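Local coordinates for putative alpha-galactosidase (PDB 4NZJ), which probably hydrolyses terminal, non-reducing alpha-D-galactose residues from alpha-galactosides as a family 27 glycoside hydrolase with a TIM-barrel catalytic domain, at residues Gln343-Phe348 and Leu372-Asp377; Val323-Lys328 and Ser360-Arg365; Asn316-Leu321 and Cys352-Pro357. All coordinates share one frame; numbering follows the deposited sequence. Where two conformers were deposited one is given.

Interaction 1: Gln343-Phe348 and Leu372-Asp377; sequences QYKSHF and LKILLD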
loop_
_atom_site.group_PDB
_atom_site.type_symbol
_atom_site.label_atom_id
_atom_site.label_comp_id
_atom_site.label_asym_id
_atom_site.label_seq_id
_atom_site.Cartn_x
_atom_site.Cartn_y
_atom_site.Cartn_z
ATOM N N GLN A 343 -17.098 -7.974 6.439
ATOM C CA GLN A 343 -15.783 -8.318 6.983
ATOM C C GLN A 343 -14.663 -7.784 6.094
ATOM O O GLN A 343 -13.705 -7.199 6.577
ATOM C CB GLN A 343 -15.662 -9.826 7.165
ATOM C CG GLN A 343 -16.399 -10.320 8.391
ATOM C CD GLN A 343 -16.484 -11.821 8.476
ATOM O OE1 GLN A 343 -16.291 -12.527 7.487
ATOM N NE2 GLN A 343 -16.810 -12.322 9.662
ATOM N N TYR A 344 -14.799 -7.968 4.785
ATOM C CA TYR A 344 -13.842 -7.393 3.847
ATOM C C TYR A 344 -13.758 -5.862 3.938
ATOM O O TYR A 344 -12.678 -5.296 3.870
ATOM C CB TYR A 344 -14.168 -7.801 2.411
ATOM C CG TYR A 344 -13.846 -9.239 2.068
ATOM C CD1 TYR A 344 -12.653 -9.837 2.479
ATOM C CD2 TYR A 344 -14.721 -9.991 1.294
ATOM C CE1 TYR A 344 -12.357 -11.149 2.139
ATOM C CE2 TYR A 344 -14.433 -11.301 0.951
ATOM C CZ TYR A 344 -13.250 -11.875 1.373
ATOM O OH TYR A 344 -12.979 -13.180 1.031
ATOM N N LYS A 345 -14.899 -5.203 4.090
ATOM C CA LYS A 345 -14.927 -3.747 4.238
ATOM C C LYS A 345 -14.181 -3.303 5.503
ATOM O O LYS A 345 -13.418 -2.339 5.477
ATOM C CB LYS A 345 -16.375 -3.243 4.246
ATOM C CG LYS A 345 -16.558 -1.758 4.530
ATOM C CD LYS A 345 -15.992 -0.869 3.440
ATOM C CE LYS A 345 -16.133 0.610 3.790
ATOM N NZ LYS A 345 -17.546 1.029 3.980
ATOM N N SER A 346 -14.396 -4.003 6.612
ATOM C CA SER A 346 -13.705 -3.649 7.856
ATOM C C SER A 346 -12.196 -3.898 7.759
ATOM O O SER A 346 -11.394 -3.115 8.254
ATOM C CB SER A 346 -14.298 -4.425 9.030
ATOM O OG SER A 346 -15.634 -4.019 9.242
ATOM N N HIS A 347 -11.829 -5.006 7.133
ATOM C CA HIS A 347 -10.436 -5.341 6.833
ATOM C C HIS A 347 -9.767 -4.203 6.058
ATOM O O HIS A 347 -8.708 -3.720 6.444
ATOM C CB HIS A 347 -10.430 -6.678 6.081
ATOM C CG HIS A 347 -9.160 -7.018 5.366
ATOM N ND1 HIS A 347 -7.912 -6.941 5.948
ATOM C CD2 HIS A 347 -8.962 -7.523 4.126
ATOM C CE1 HIS A 347 -6.999 -7.341 5.081
ATOM N NE2 HIS A 347 -7.612 -7.712 3.976
ATOM N N PHE A 348 -10.420 -3.722 5.003
ATOM C CA PHE A 348 -9.877 -2.598 4.247
ATOM C C PHE A 348 -9.786 -1.322 5.104
ATOM O O PHE A 348 -8.759 -0.636 5.110
ATOM C CB PHE A 348 -10.703 -2.344 2.982
ATOM C CG PHE A 348 -10.103 -1.308 2.077
ATOM C CD1 PHE A 348 -9.002 -1.611 1.288
ATOM C CD2 PHE A 348 -10.611 -0.016 2.042
ATOM C CE1 PHE A 348 -8.430 -0.654 0.465
ATOM C CE2 PHE A 348 -10.050 0.939 1.209
ATOM C CZ PHE A 348 -8.958 0.622 0.428
ATOM N N LEU A 372 -14.776 -3.667 -5.800
ATOM C CA LEU A 372 -14.203 -2.382 -6.191
ATOM C C LEU A 372 -14.752 -1.232 -5.338
ATOM O O LEU A 372 -14.034 -0.275 -5.070
ATOM C CB LEU A 372 -14.415 -2.125 -7.686
ATOM C CG LEU A 372 -13.445 -2.950 -8.543
ATOM C CD1 LEU A 372 -13.974 -3.133 -9.948
ATOM C CD2 LEU A 372 -12.060 -2.328 -8.579
ATOM N N LYS A 373 -15.994 -1.345 -4.874
ATOM C CA LYS A 373 -16.563 -0.318 -4.001
ATOM C C LYS A 373 -15.724 -0.177 -2.733
ATOM O O LYS A 373 -15.537 0.928 -2.220
ATOM C CB LYS A 373 -18.028 -0.635 -3.650
ATOM C CG LYS A 373 -18.708 0.410 -2.773
ATOM C CD LYS A 373 -20.148 0.023 -2.461
ATOM N N ILE A 374 -15.214 -1.299 -2.238
ATOM C CA ILE A 374 -14.351 -1.290 -1.069
ATOM C C ILE A 374 -12.970 -0.737 -1.427
ATOM O O ILE A 374 -12.503 0.227 -0.818
ATOM C CB ILE A 374 -14.210 -2.699 -0.455
ATOM C CG1 ILE A 374 -15.570 -3.184 0.062
ATOM C CG2 ILE A 374 -13.162 -2.689 0.649
ATOM C CD1 ILE A 374 -15.619 -4.665 0.382
ATOM N N LEU A 375 -12.319 -1.338 -2.421
ATOM C CA LEU A 375 -10.931 -0.999 -2.746
ATOM C C LEU A 375 -10.737 0.429 -3.269
ATOM O O LEU A 375 -9.629 0.965 -3.202
ATOM C CB LEU A 375 -10.370 -1.998 -3.758
ATOM C CG LEU A 375 -10.227 -3.435 -3.267
ATOM C CD1 LEU A 375 -9.794 -4.317 -4.421
ATOM C CD2 LEU A 375 -9.221 -3.518 -2.131
ATOM N N LEU A 376 -11.801 1.039 -3.790
ATOM C CA LEU A 376 -11.724 2.381 -4.369
ATOM C C LEU A 376 -12.309 3.471 -3.465
ATOM O O LEU A 376 -12.532 4.590 -3.922
ATOM C CB LEU A 376 -12.446 2.413 -5.710
ATOM C CG LEU A 376 -11.958 1.436 -6.778
ATOM C CD1 LEU A 376 -12.796 1.596 -8.036
ATOM C CD2 LEU A 376 -10.482 1.653 -7.066
ATOM N N ASP A 377 -12.532 3.157 -2.194
ATOM C CA ASP A 377 -13.172 4.097 -1.260
ATOM C C ASP A 377 -12.276 5.328 -1.081
ATOM O O ASP A 377 -11.213 5.219 -0.481
ATOM C CB ASP A 377 -13.418 3.397 0.076
ATOM C CG ASP A 377 -14.257 4.220 1.021
ATOM O OD1 ASP A 377 -13.881 5.376 1.302
ATOM O OD2 ASP A 377 -15.292 3.697 1.488
#
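Ile374 of helix 369-375 packs against Phe348, Tyr344 and Lys345 of helix 341-353, its two branches going to different partners. Its CG2 methyl presses on the root of Phe348, 3.4 Å from CB, while CD1 lies 4.0 Å from Tyr344 CB and 3.8 Å from the backbone N of Lys345. Leu375 adds a third apolar touch, its CD2 lying 3.9 Å from Phe348 CD1. The Phe348 ring, swung across by a CG anti to the backbone N (chi1 -173°), has one face over the C-terminal end of helix 369-375. Ile374 O stands 3.2 Å above the ring plane, toward the rim. Leu375 CA makes a CH-pi contact with the same face, 4.3 Å from the centroid and 21° off the normal. In the TIM barrel this joins the helix that precedes strand 358-360 to the one that follows it, with Leu380 and Ile381 of helix 378-384 also touching Phe348. No hydrogen bond crosses between the segments. The one electrostatic approach is loose: Lys345 NZ lies 4.3 Å from Asp377 OD2, beyond salt-bridge range, whereas Asp377 OD1 caps the next helix at Leu380 N.

Interaction 2: Val323-Lys328 and Ser360-Arg365; sequences VGIDGK and SGNDVR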
loop_
_atom_site.group_PDB
_atom_site.type_symbol
_atom_site.label_atom_id
_atom_site.label_comp_id
_atom_site.label_asym_id
_atom_site.label_seq_id
_atom_site.Cartn_x
_atom_site.Cartn_y
_atom_site.Cartn_z
ATOM N N VAL A 323 -9.498 -8.636 0.368
ATOM C CA VAL A 323 -10.790 -8.113 -0.076
ATOM C C VAL A 323 -11.251 -8.777 -1.370
ATOM O O VAL A 323 -10.565 -8.714 -2.386
ATOM C CB VAL A 323 -10.729 -6.580 -0.295
ATOM C CG1 VAL A 323 -12.056 -6.058 -0.824
ATOM C CG2 VAL A 323 -10.339 -5.872 0.995
ATOM N N GLY A 324 -12.412 -9.416 -1.300
ATOM C CA GLY A 324 -13.085 -9.966 -2.467
ATOM C C GLY A 324 -12.621 -11.335 -2.931
ATOM O O GLY A 324 -13.196 -11.882 -3.872
ATOM N N ILE A 325 -11.612 -11.912 -2.281
ATOM C CA ILE A 325 -11.091 -13.211 -2.730
ATOM C C ILE A 325 -12.188 -14.277 -2.658
ATOM O O ILE A 325 -12.229 -15.176 -3.504
ATOM C CB ILE A 325 -9.784 -13.613 -2.000
ATOM C CG1 ILE A 325 -8.660 -12.661 -2.412
ATOM C CG2 ILE A 325 -9.393 -15.049 -2.346
ATOM C CD1 ILE A 325 -7.336 -12.861 -1.700
ATOM N N ASP A 326 -13.081 -14.159 -1.672
ATOM C CA ASP A 326 -14.290 -14.990 -1.581
ATOM C C ASP A 326 -13.998 -16.487 -1.553
ATOM O O ASP A 326 -14.779 -17.299 -2.067
ATOM C CB ASP A 326 -15.264 -14.671 -2.725
ATOM C CG ASP A 326 -15.990 -13.377 -2.513
ATOM O OD1 ASP A 326 -15.397 -12.473 -1.899
ATOM O OD2 ASP A 326 -17.153 -13.262 -2.956
ATOM N N GLY A 327 -12.876 -16.855 -0.941
ATOM C CA GLY A 327 -12.493 -18.256 -0.803
ATOM C C GLY A 327 -12.117 -18.920 -2.114
ATOM O O GLY A 327 -12.133 -20.147 -2.212
ATOM N N LYS A 328 -11.765 -18.114 -3.115
ATOM C CA LYS A 328 -11.465 -18.620 -4.451
ATOM C C LYS A 328 -10.108 -19.315 -4.460
ATOM O O LYS A 328 -10.018 -20.500 -4.793
ATOM C CB LYS A 328 -11.500 -17.482 -5.478
ATOM C CG LYS A 328 -11.303 -17.924 -6.920
ATOM N N SER A 360 -3.286 -5.469 -2.878
ATOM C CA SER A 360 -4.302 -6.476 -3.130
ATOM C C SER A 360 -3.680 -7.785 -3.579
ATOM O O SER A 360 -2.768 -7.794 -4.403
ATOM C CB SER A 360 -5.290 -6.011 -4.194
ATOM O OG SER A 360 -6.234 -7.034 -4.461
ATOM N N GLY A 361 -4.184 -8.884 -3.025
ATOM C CA GLY A 361 -3.827 -10.221 -3.470
ATOM C C GLY A 361 -4.895 -10.863 -4.333
ATOM O O GLY A 361 -4.768 -12.012 -4.713
ATOM N N ASN A 362 -5.953 -10.126 -4.653
ATOM C CA ASN A 362 -7.030 -10.657 -5.481
ATOM C C ASN A 362 -6.675 -10.527 -6.960
ATOM O O ASN A 362 -5.728 -9.813 -7.327
ATOM C CB ASN A 362 -8.326 -9.896 -5.169
ATOM C CG ASN A 362 -9.587 -10.666 -5.534
ATOM O OD1 ASN A 362 -9.552 -11.718 -6.179
ATOM N ND2 ASN A 362 -10.725 -10.125 -5.121
ATOM N N ASP A 363 -7.413 -11.240 -7.802
ATOM C CA ASP A 363 -7.273 -11.123 -9.247
ATOM C C ASP A 363 -7.996 -9.855 -9.669
ATOM O O ASP A 363 -9.226 -9.817 -9.699
ATOM C CB ASP A 363 -7.875 -12.345 -9.945
ATOM C CG ASP A 363 -7.625 -12.363 -11.454
ATOM O OD1 ASP A 363 -7.154 -11.357 -12.032
ATOM O OD2 ASP A 363 -7.892 -13.413 -12.074
ATOM N N VAL A 364 -7.239 -8.821 -10.010
ATOM C CA VAL A 364 -7.837 -7.512 -10.274
ATOM C C VAL A 364 -8.433 -7.370 -11.680
ATOM O O VAL A 364 -8.976 -6.323 -12.021
ATOM C CB VAL A 364 -6.854 -6.350 -9.964
ATOM C CG1 VAL A 364 -6.475 -6.346 -8.490
ATOM C CG2 VAL A 364 -5.615 -6.426 -10.837
ATOM N N ARG A 365 -8.359 -8.428 -12.489
ATOM C CA ARG A 365 -8.918 -8.406 -13.838
ATOM C C ARG A 365 -10.427 -8.646 -13.883
ATOM O O ARG A 365 -11.076 -8.240 -14.848
ATOM C CB ARG A 365 -8.260 -9.476 -14.703
ATOM C CG ARG A 365 -6.755 -9.337 -14.875
ATOM C CD ARG A 365 -6.192 -10.544 -15.603
ATOM N NE ARG A 365 -6.444 -11.773 -14.854
ATOM C CZ ARG A 365 -6.301 -13.006 -15.337
ATOM N NH1 ARG A 365 -5.904 -13.216 -16.586
ATOM N NH2 ARG A 365 -6.575 -14.042 -14.555
HETATM O O HOH W 1 -7.881 -7.596 -2.400
HETATM O O HOH W 2 -12.761 -11.216 -6.700
#
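Two loops that follow neighbouring barrel strands, 315-317 and 358-360, meet where the Asn362 side chain reaches Val323 and Ile325. The direct bond runs from Asn362 ND2 to Val323 O at 3.1 Å. It is bent, with 135° at the hydrogen, and although the donor lies in the carbonyl plane on a lone pair, the acceptor is tilted 32° out of the Asn362 amide plane. At the other end of the amide, Asn362 OD1 accepts from Asp363 N at 2.7 Å, which helps fix its rotation with ND2 toward Val323 O. Two waters widen the polar seam: one gives a proton to Val323 O and accepts from Ser360 OG, while the other gives to Gly324 O and accepts from Asn362 ND2, 2.8 Å away. Asn362 CG is anti to its backbone N (chi1 -158°), extending the amide alongside Ile325, whose CG1 packs 3.8 Å from Asn362 CG. Within the TIM barrel, these segments belong to the connections after the last two strands; Ser360 OG closes an ST turn by accepting from Asn362 N. Farther along, Arg365 grips Asp363 side-on: NE meets the syn lone pair of OD1 at 2.9 Å, and NH2 forms a salt bridge with OD2.

Interaction 3: Asn316-Leu321 and Cys352-Pro357; sequences NDPDML and CMMASP
One water joins three groups across this contact: it donates to Asn316 O at 2.8 Å and to Met354 O, and pairs with Ser356 OG. More acceptors lie within its reach than it has protons, so the two donated bonds are probably shared out among alternatives. A second water accepts from Asn316 N and probably donates to Ala355 O, under the same caution, and a third donates to both Asp319 O and Pro357 O, 2.7 Å from the latter. No direct hydrogen bond links the two segments; their polar backbone atoms meet through water.

Two prolines carry most of the direct packing, the CD atoms of Pro318 and Pro357 lying 4.0 Å apart. Pro318 lays CG and CD against Ser356, CG coming within 3.3 Å of OG and 3.6 Å of CB. The Ser356 torsion, OG anti to the carbonyl carbon (chi1 -57°), places OG where both the first water and Pro318 CG meet it. The bent chain of Met354, a selenomethionine, brings CE to 4.2 Å from Pro318 CG. Pro357 CD sits 3.3 Å from Asn316 O, and its CG approaches the flank of the Asp317 side chain, 3.9 Å from OD1. That carboxylate oxygen also accepts from Asp319 N, the donor lying 47° out of the carboxylate plane, which forms an Asx turn starting at the last residue of strand 315-317. The Asn316 amide is hydrogen-bonded to Trp273 NE1 through OD1 and to Gln391 OE1 and Leu306 O through ND2.

Ala355, with positive phi, is the C' residue of a Schellman motif ending helix 341-353, and the chain then turns into strand 358-360: the beta-alpha-beta crossover of a TIM barrel, seen where its helix returns to the sheet.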
loop_
_atom_site.group_PDB
_atom_site.type_symbol
_atom_site.label_atom_id
_atom_site.label_comp_id
_atom_site.label_asym_id
_atom_site.label_seq_id
_atom_site.Cartn_x
_atom_site.Cartn_y
_atom_site.Cartn_z
ATOM N N ASN A 316 4.624 -0.576 9.057
ATOM C CA ASN A 316 4.301 -1.932 9.481
ATOM C C ASN A 316 3.426 -2.569 8.409
ATOM O O ASN A 316 2.409 -1.995 8.015
ATOM C CB ASN A 316 3.542 -1.940 10.806
ATOM C CG ASN A 316 4.405 -1.542 11.993
ATOM O OD1 ASN A 316 5.498 -2.076 12.196
ATOM N ND2 ASN A 316 3.894 -0.625 12.813
ATOM N N ASP A 317 3.806 -3.760 7.961
ATOM C CA ASP A 317 3.105 -4.451 6.878
ATOM C C ASP A 317 2.323 -5.645 7.443
ATOM O O ASP A 317 2.916 -6.655 7.809
ATOM C CB ASP A 317 4.133 -4.887 5.834
ATOM C CG ASP A 317 3.528 -5.602 4.638
ATOM O OD1 ASP A 317 2.286 -5.746 4.538
ATOM O OD2 ASP A 317 4.333 -6.037 3.779
ATOM N N PRO A 318 0.985 -5.534 7.518
ATOM C CA PRO A 318 0.148 -6.620 8.021
ATOM C C PRO A 318 -0.283 -7.611 6.925
ATOM O O PRO A 318 -1.255 -8.352 7.106
ATOM C CB PRO A 318 -1.063 -5.875 8.585
ATOM C CG PRO A 318 -1.182 -4.663 7.731
ATOM C CD PRO A 318 0.175 -4.356 7.159
ATOM N N ASP A 319 0.445 -7.610 5.814
ATOM C CA ASP A 319 0.228 -8.510 4.684
ATOM C C ASP A 319 -0.929 -8.025 3.791
ATOM O O ASP A 319 -1.523 -6.961 4.014
ATOM C CB ASP A 319 0.077 -9.983 5.134
ATOM C CG ASP A 319 0.537 -10.999 4.063
ATOM O OD1 ASP A 319 0.891 -10.595 2.927
ATOM O OD2 ASP A 319 0.524 -12.220 4.353
HETATM N N MSE A 320 -1.194 -8.828 2.767
HETATM C CA MSE A 320 -2.074 -8.423 1.673
HETATM C C MSE A 320 -3.508 -8.157 2.057
HETATM O O MSE A 320 -4.017 -8.645 3.060
HETATM C CB MSE A 320 -2.046 -9.509 0.602
HETATM C CG MSE A 320 -2.502 -10.856 1.145
HETATM SE SE MSE A 320 -2.815 -12.048 -0.377
HETATM C CE MSE A 320 -3.353 -13.668 0.607
ATOM N N LEU A 321 -4.159 -7.346 1.227
ATOM C CA LEU A 321 -5.598 -7.199 1.272
ATOM C C LEU A 321 -6.232 -8.426 0.607
ATOM O O LEU A 321 -5.970 -8.708 -0.560
ATOM C CB LEU A 321 -6.048 -5.937 0.542
ATOM C CG LEU A 321 -5.684 -4.613 1.208
ATOM C CD1 LEU A 321 -5.890 -3.467 0.234
ATOM C CD2 LEU A 321 -6.494 -4.407 2.474
ATOM N N CYS A 352 -6.472 0.793 6.244
ATOM C CA CYS A 352 -6.350 2.223 5.984
ATOM C C CYS A 352 -5.974 2.988 7.253
ATOM O O CYS A 352 -5.024 3.773 7.257
ATOM C CB CYS A 352 -7.631 2.790 5.357
ATOM S SG CYS A 352 -7.827 2.324 3.621
HETATM N N MSE A 353 -6.706 2.737 8.337
HETATM C CA MSE A 353 -6.441 3.396 9.626
HETATM C C MSE A 353 -5.058 3.131 10.161
HETATM O O MSE A 353 -4.465 4.004 10.787
HETATM C CB MSE A 353 -7.430 2.920 10.693
HETATM C CG MSE A 353 -8.861 3.387 10.439
HETATM SE SE MSE A 353 -9.098 5.298 10.785
HETATM C CE MSE A 353 -8.901 5.256 12.742
HETATM N N MSE A 354 -4.537 1.927 9.930
HETATM C CA MSE A 354 -3.214 1.529 10.451
HETATM C C MSE A 354 -2.063 1.982 9.574
HETATM O O MSE A 354 -0.915 1.618 9.827
HETATM C CB MSE A 354 -3.176 0.010 10.619
HETATM C CG MSE A 354 -4.132 -0.460 11.717
HETATM SE SE MSE A 354 -3.973 -2.401 12.054
HETATM C CE MSE A 354 -4.154 -3.069 10.218
ATOM N N ALA A 355 -2.346 2.807 8.564
ATOM C CA ALA A 355 -1.325 3.261 7.622
ATOM C C ALA A 355 -0.565 2.054 7.069
ATOM O O ALA A 355 0.668 2.062 6.977
ATOM C CB ALA A 355 -0.381 4.262 8.284
ATOM N N SER A 356 -1.324 1.032 6.689
ATOM C CA SER A 356 -0.763 -0.199 6.154
ATOM C C SER A 356 -0.534 -0.072 4.661
ATOM O O SER A 356 -1.264 0.650 3.979
ATOM C CB SER A 356 -1.723 -1.361 6.390
ATOM O OG SER A 356 -2.022 -1.511 7.759
ATOM N N PRO A 357 0.465 -0.792 4.132
ATOM C CA PRO A 357 0.483 -1.022 2.693
ATOM C C PRO A 357 -0.885 -1.537 2.258
ATOM O O PRO A 357 -1.512 -2.318 2.992
ATOM C CB PRO A 357 1.549 -2.105 2.531
ATOM C CG PRO A 357 2.465 -1.895 3.682
ATOM C CD PRO A 357 1.578 -1.468 4.817
HETATM O O HOH W 3 2.300 1.295 9.307
HETATM O O HOH W 4 0.177 -1.053 9.392
HETATM O O HOH W 5 -1.497 -4.865 2.128
#

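All three contacts lie in the catalytic TIM barrel, with centres about 12 Å (interactions 1 and 2), about 13 Å (1 and 3) and about 16 Å (2 and 3) apart. Along the chain the first segments come in the order 316-321, 323-328, 343-348, and the second in the order 352-357, 360-365, 372-377, so every pair interleaves. Interactions 1 and 3 share helix 341-353, and Phe348 CD1 packs 3.8 Å from Leu321 CD1. Tyr344 OH, 2.9 Å from Asp326 N, ties interaction 1 to 2; Gly361 N, 3.0 Å from Leu321 O, ties 2 to 3. Together they join strand 315-317, the following helix, strand 358-360, which closes the barrel beside strand 102-105, and helix 369-375 after it.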